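Local coordinates for early 35 kDa protein (Autographa californica nucleopolyhedrovirus, PDB 1P35), which blocks host-cell apoptosis by inhibiting caspases, suppresses the host's antiviral RNA interference, and is needed for late and very late viral gene expression, at residues Q37-P41 with V153-F158; N106-L110 with N145-V149. All coordinates share one frame; numbering follows the deposited sequence.

Strand 148-154 serves both contacts, one at each end: contact 2 (106-110 with 145-149) lies where it begins, contact 1 (37-41 with 153-158) where it runs out into a turn. Their centres are about 26 Å apart, each more than 20 Å from the centre of the chain. This strand pairs antiparallel with strands 42-48 and 98-106, and the segments meeting it lead into the first and out of the second. Contact 2 is nested along the chain within the loop that contact 1 closes; between its segments run helices 110-120, 126-135 and 137-140. Contact 2 ties the ends of this helical excursion together; contact 1 holds the strand's opposite end against the start of strand 42-48.

Contact 1. Residues Q37-P41 with V153-F158; sequences QLTKP and VLKPGF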
loop_
_atom_site.group_PDB
_atom_site.type_symbol
_atom_site.label_atom_id
_atom_site.label_comp_id
_atom_site.label_asym_id
_atom_site.label_seq_id
_atom_site.Cartn_x
_atom_site.Cartn_y
_atom_site.Cartn_z
ATOM N N GLN A 37 13.881 1.746 -25.093
ATOM C CA GLN A 37 14.749 2.345 -26.100
ATOM C C GLN A 37 14.818 3.867 -25.893
ATOM O O GLN A 37 15.744 4.373 -25.261
ATOM C CB GLN A 37 14.227 2.017 -27.516
ATOM C CG GLN A 37 12.804 2.537 -27.856
ATOM C CD GLN A 37 11.670 1.745 -27.202
ATOM O OE1 GLN A 37 11.873 1.060 -26.193
ATOM N NE2 GLN A 37 10.457 1.859 -27.770
ATOM N N LEU A 38 13.811 4.564 -26.418
ATOM C CA LEU A 38 13.643 6.015 -26.345
ATOM C C LEU A 38 14.866 6.861 -26.019
ATOM O O LEU A 38 15.374 6.859 -24.894
ATOM C CB LEU A 38 12.522 6.357 -25.362
ATOM C CG LEU A 38 11.157 5.741 -25.661
ATOM C CD1 LEU A 38 10.183 6.138 -24.558
ATOM C CD2 LEU A 38 10.675 6.188 -27.032
ATOM N N THR A 39 15.320 7.603 -27.022
ATOM C CA THR A 39 16.465 8.498 -26.863
ATOM C C THR A 39 15.967 9.951 -26.733
ATOM O O THR A 39 16.696 10.822 -26.266
ATOM C CB THR A 39 17.432 8.359 -28.061
ATOM O OG1 THR A 39 16.732 8.665 -29.268
ATOM C CG2 THR A 39 17.949 6.927 -28.152
ATOM N N LYS A 40 14.723 10.198 -27.132
ATOM C CA LYS A 40 14.112 11.541 -27.022
ATOM C C LYS A 40 12.939 11.535 -26.035
ATOM O O LYS A 40 12.446 10.484 -25.655
ATOM C CB LYS A 40 13.664 12.024 -28.400
ATOM C CG LYS A 40 14.879 12.202 -29.310
ATOM C CD LYS A 40 14.515 12.493 -30.752
ATOM C CE LYS A 40 15.787 12.738 -31.578
ATOM N NZ LYS A 40 15.401 13.042 -32.987
ATOM N N PRO A 41 12.505 12.712 -25.574
ATOM C CA PRO A 41 11.388 12.687 -24.629
ATOM C C PRO A 41 10.016 12.278 -25.202
ATOM O O PRO A 41 9.768 12.272 -26.434
ATOM C CB PRO A 41 11.368 14.114 -24.088
ATOM C CG PRO A 41 12.826 14.657 -24.453
ATOM C CD PRO A 41 12.948 14.099 -25.813
ATOM N N VAL A 153 6.288 16.685 -20.497
ATOM C CA VAL A 153 7.502 16.102 -21.077
ATOM C C VAL A 153 8.123 15.078 -20.153
ATOM O O VAL A 153 8.238 15.302 -18.966
ATOM C CB VAL A 153 8.607 17.154 -21.415
ATOM C CG1 VAL A 153 9.783 16.442 -22.100
ATOM C CG2 VAL A 153 8.059 18.264 -22.340
ATOM N N LEU A 154 8.479 13.924 -20.705
ATOM C CA LEU A 154 9.081 12.893 -19.901
ATOM C C LEU A 154 10.482 12.659 -20.421
ATOM O O LEU A 154 10.646 12.186 -21.540
ATOM C CB LEU A 154 8.265 11.602 -19.995
ATOM C CG LEU A 154 8.714 10.476 -19.056
ATOM C CD1 LEU A 154 8.588 10.979 -17.635
ATOM C CD2 LEU A 154 7.823 9.205 -19.243
ATOM N N LYS A 155 11.487 13.020 -19.618
ATOM C CA LYS A 155 12.880 12.811 -19.992
ATOM C C LYS A 155 13.026 11.321 -20.267
ATOM O O LYS A 155 12.454 10.517 -19.553
ATOM C CB LYS A 155 13.814 13.245 -18.848
ATOM C CG LYS A 155 13.804 14.762 -18.541
ATOM C CD LYS A 155 14.856 15.194 -17.476
ATOM C CE LYS A 155 14.890 16.727 -17.279
ATOM N NZ LYS A 155 15.944 17.194 -16.314
ATOM N N PRO A 156 13.800 10.938 -21.297
ATOM C CA PRO A 156 14.105 9.580 -21.784
ATOM C C PRO A 156 14.801 8.512 -20.931
ATOM O O PRO A 156 14.647 7.301 -21.200
ATOM C CB PRO A 156 14.898 9.853 -23.058
ATOM C CG PRO A 156 15.627 11.093 -22.695
ATOM C CD PRO A 156 14.466 11.914 -22.173
ATOM N N GLY A 157 15.582 8.920 -19.937
ATOM C CA GLY A 157 16.243 7.901 -19.143
ATOM C C GLY A 157 15.405 7.189 -18.084
ATOM O O GLY A 157 15.922 6.291 -17.437
ATOM N N PHE A 158 14.132 7.561 -17.914
ATOM C CA PHE A 158 13.250 6.971 -16.884
ATOM C C PHE A 158 13.308 5.449 -16.749
ATOM O O PHE A 158 13.608 4.722 -17.700
ATOM C CB PHE A 158 11.782 7.410 -17.116
ATOM C CG PHE A 158 11.095 6.726 -18.288
ATOM C CD1 PHE A 158 11.199 7.232 -19.577
ATOM C CD2 PHE A 158 10.363 5.563 -18.095
ATOM C CE1 PHE A 158 10.590 6.601 -20.648
ATOM C CE2 PHE A 158 9.739 4.915 -19.184
ATOM C CZ PHE A 158 9.855 5.432 -20.446
#
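Where strand 42-48 begins and its antiparallel partner 148-154 ends, the loop entering the first, Leu38 to Pro41, lies against the type I beta turn Lys155-Phe158 that follows the second. The nearest backbone approach is between Pro41 CA and Lys155 CA, 4.9 Å, and no hydrogen bond joins the two segments; a backbone hydrogen bond between Leu154 and Val42 holds the strands just beyond. Two proline rings form the middle: they run alongside each other in the same sense, with Pro41 CG 3.9 Å from Pro156 CD. Three successive carbonyl oxygens of 38-40 line one side of the Pro156 ring, Leu38 O standing 3.5 Å and Lys40 O 3.6 Å from Pro156 CB, while Thr39 O faces CG. On the strand side the fit is tight, Pro41 CB being 3.4 Å from Val153 CG1, the methyl lying anti to the Val153 backbone N (chi1 -176°). Pro41 O is hydrogen-bonded to the hydroxyl of Tyr123. Deeper in, Leu154 CD2 sits over one face of the Phe158 ring, toward the rim. Leu38 reaches the same ring from another direction, its CD1 lying in the ring plane at the edge, 4.0 Å from Phe158 CE1.

Contact 2. Residues N106-L110 with N145-V149; sequences NGSVL and NDYYV
Gly107 and Tyr147 make the backbone link here: Gly107 N donates to Tyr147 O at 3.1 Å, in the carbonyl plane and on a lone pair, although the bend at the hydrogen (137°) is marked. Beside it Asn106 and Tyr148 form an antiparallel non-hydrogen-bonded bridge. Among side-chain bonds, Ser108 OG gives its proton to Asn145 O at 3.0 Å, tilted 23° from the carbonyl plane. Asn145 OD1 accepts from Asp142 N, which anchors an amide whose CG lies 3.6 Å from Gly107 O. Within 106-110 an Asx turn forms, Ser108 N being bound to Asn106 OD1 at 2.8 Å on an in-plane lone pair. The bridge side chains set off divergently, but Asn106 CG, anti to its N, brings the amide back over one face of the Tyr148 ring; the planes are 52° apart, and CG is 3.9 Å from Tyr148 CE2. Apolar contact is made by Leu110 CD2 and Val149 CG2, 4.0 Å apart, the side chains crossing at about a right angle; Leu137 and Leu140 also touch Leu110. Asn106 therefore has two jobs: its oxygen orders the turn leading to helix 110-120, while the rest of its amide rests on the tyrosine that starts strand 148-154.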
loop_
_atom_site.group_PDB
_atom_site.type_symbol
_atom_site.label_atom_id
_atom_site.label_comp_id
_atom_site.label_asym_id
_atom_site.label_seq_id
_atom_site.Cartn_x
_atom_site.Cartn_y
_atom_site.Cartn_z
ATOM N N ASN A 106 -2.352 27.838 -24.688
ATOM C CA ASN A 106 -3.745 28.115 -24.931
ATOM C C ASN A 106 -4.021 27.324 -26.248
ATOM O O ASN A 106 -3.184 27.331 -27.187
ATOM C CB ASN A 106 -3.962 29.614 -25.146
ATOM C CG ASN A 106 -5.414 29.955 -25.411
ATOM O OD1 ASN A 106 -6.020 29.415 -26.344
ATOM N ND2 ASN A 106 -5.989 30.866 -24.584
ATOM N N GLY A 107 -5.155 26.617 -26.294
ATOM C CA GLY A 107 -5.509 25.833 -27.476
ATOM C C GLY A 107 -5.355 26.652 -28.760
ATOM O O GLY A 107 -4.937 26.122 -29.779
ATOM N N SER A 108 -5.666 27.951 -28.681
ATOM C CA SER A 108 -5.579 28.873 -29.813
ATOM C C SER A 108 -4.187 29.115 -30.385
ATOM O O SER A 108 -4.081 29.563 -31.526
ATOM C CB SER A 108 -6.171 30.273 -29.474
ATOM O OG SER A 108 -7.544 30.262 -29.137
ATOM N N VAL A 109 -3.125 28.868 -29.625
ATOM C CA VAL A 109 -1.795 29.098 -30.177
ATOM C C VAL A 109 -0.995 27.842 -30.524
ATOM O O VAL A 109 0.081 27.956 -31.124
ATOM C CB VAL A 109 -0.903 30.004 -29.224
ATOM C CG1 VAL A 109 -1.530 31.375 -29.065
ATOM C CG2 VAL A 109 -0.753 29.363 -27.860
ATOM N N LEU A 110 -1.508 26.662 -30.157
ATOM C CA LEU A 110 -0.793 25.392 -30.381
ATOM C C LEU A 110 -0.416 25.018 -31.811
ATOM O O LEU A 110 0.668 24.505 -32.024
ATOM C CB LEU A 110 -1.544 24.204 -29.730
ATOM C CG LEU A 110 -0.874 22.822 -29.887
ATOM C CD1 LEU A 110 0.532 22.853 -29.298
ATOM C CD2 LEU A 110 -1.709 21.735 -29.187
ATOM N N ASN A 145 -11.124 26.842 -30.382
ATOM C CA ASN A 145 -10.089 26.696 -29.345
ATOM C C ASN A 145 -10.251 27.498 -28.042
ATOM O O ASN A 145 -9.398 28.338 -27.687
ATOM C CB ASN A 145 -8.709 27.031 -29.932
ATOM C CG ASN A 145 -8.285 26.075 -31.023
ATOM O OD1 ASN A 145 -8.118 24.894 -30.783
ATOM N ND2 ASN A 145 -8.109 26.592 -32.236
ATOM N N ASP A 146 -11.323 27.210 -27.316
ATOM C CA ASP A 146 -11.593 27.875 -26.043
ATOM C C ASP A 146 -10.972 27.158 -24.815
ATOM O O ASP A 146 -10.872 27.731 -23.729
ATOM C CB ASP A 146 -13.102 28.032 -25.905
ATOM C CG ASP A 146 -13.855 26.753 -26.263
ATOM O OD1 ASP A 146 -13.587 26.169 -27.347
ATOM O OD2 ASP A 146 -14.730 26.341 -25.458
ATOM N N TYR A 147 -10.522 25.920 -25.011
ATOM C CA TYR A 147 -9.905 25.111 -23.950
ATOM C C TYR A 147 -8.382 25.278 -24.011
ATOM O O TYR A 147 -7.858 25.797 -24.995
ATOM C CB TYR A 147 -10.231 23.629 -24.174
ATOM C CG TYR A 147 -11.707 23.316 -24.268
ATOM C CD1 TYR A 147 -12.658 24.128 -23.644
ATOM C CD2 TYR A 147 -12.154 22.186 -24.959
ATOM C CE1 TYR A 147 -14.007 23.827 -23.703
ATOM C CE2 TYR A 147 -13.510 21.872 -25.028
ATOM C CZ TYR A 147 -14.432 22.697 -24.396
ATOM O OH TYR A 147 -15.778 22.397 -24.449
ATOM N N TYR A 148 -7.676 24.834 -22.973
ATOM C CA TYR A 148 -6.211 24.921 -22.983
ATOM C C TYR A 148 -5.539 23.579 -23.243
ATOM O O TYR A 148 -6.216 22.563 -23.432
ATOM C CB TYR A 148 -5.691 25.517 -21.673
ATOM C CG TYR A 148 -5.972 27.001 -21.546
ATOM C CD1 TYR A 148 -7.288 27.469 -21.426
ATOM C CD2 TYR A 148 -4.938 27.931 -21.591
ATOM C CE1 TYR A 148 -7.570 28.816 -21.356
ATOM C CE2 TYR A 148 -5.210 29.295 -21.526
ATOM C CZ TYR A 148 -6.542 29.727 -21.411
ATOM O OH TYR A 148 -6.846 31.052 -21.371
ATOM N N VAL A 149 -4.211 23.570 -23.236
ATOM C CA VAL A 149 -3.477 22.333 -23.494
ATOM C C VAL A 149 -2.312 22.143 -22.542
ATOM O O VAL A 149 -1.425 22.997 -22.480
ATOM C CB VAL A 149 -2.879 22.288 -24.914
ATOM C CG1 VAL A 149 -2.055 21.005 -25.070
ATOM C CG2 VAL A 149 -3.982 22.349 -25.991
#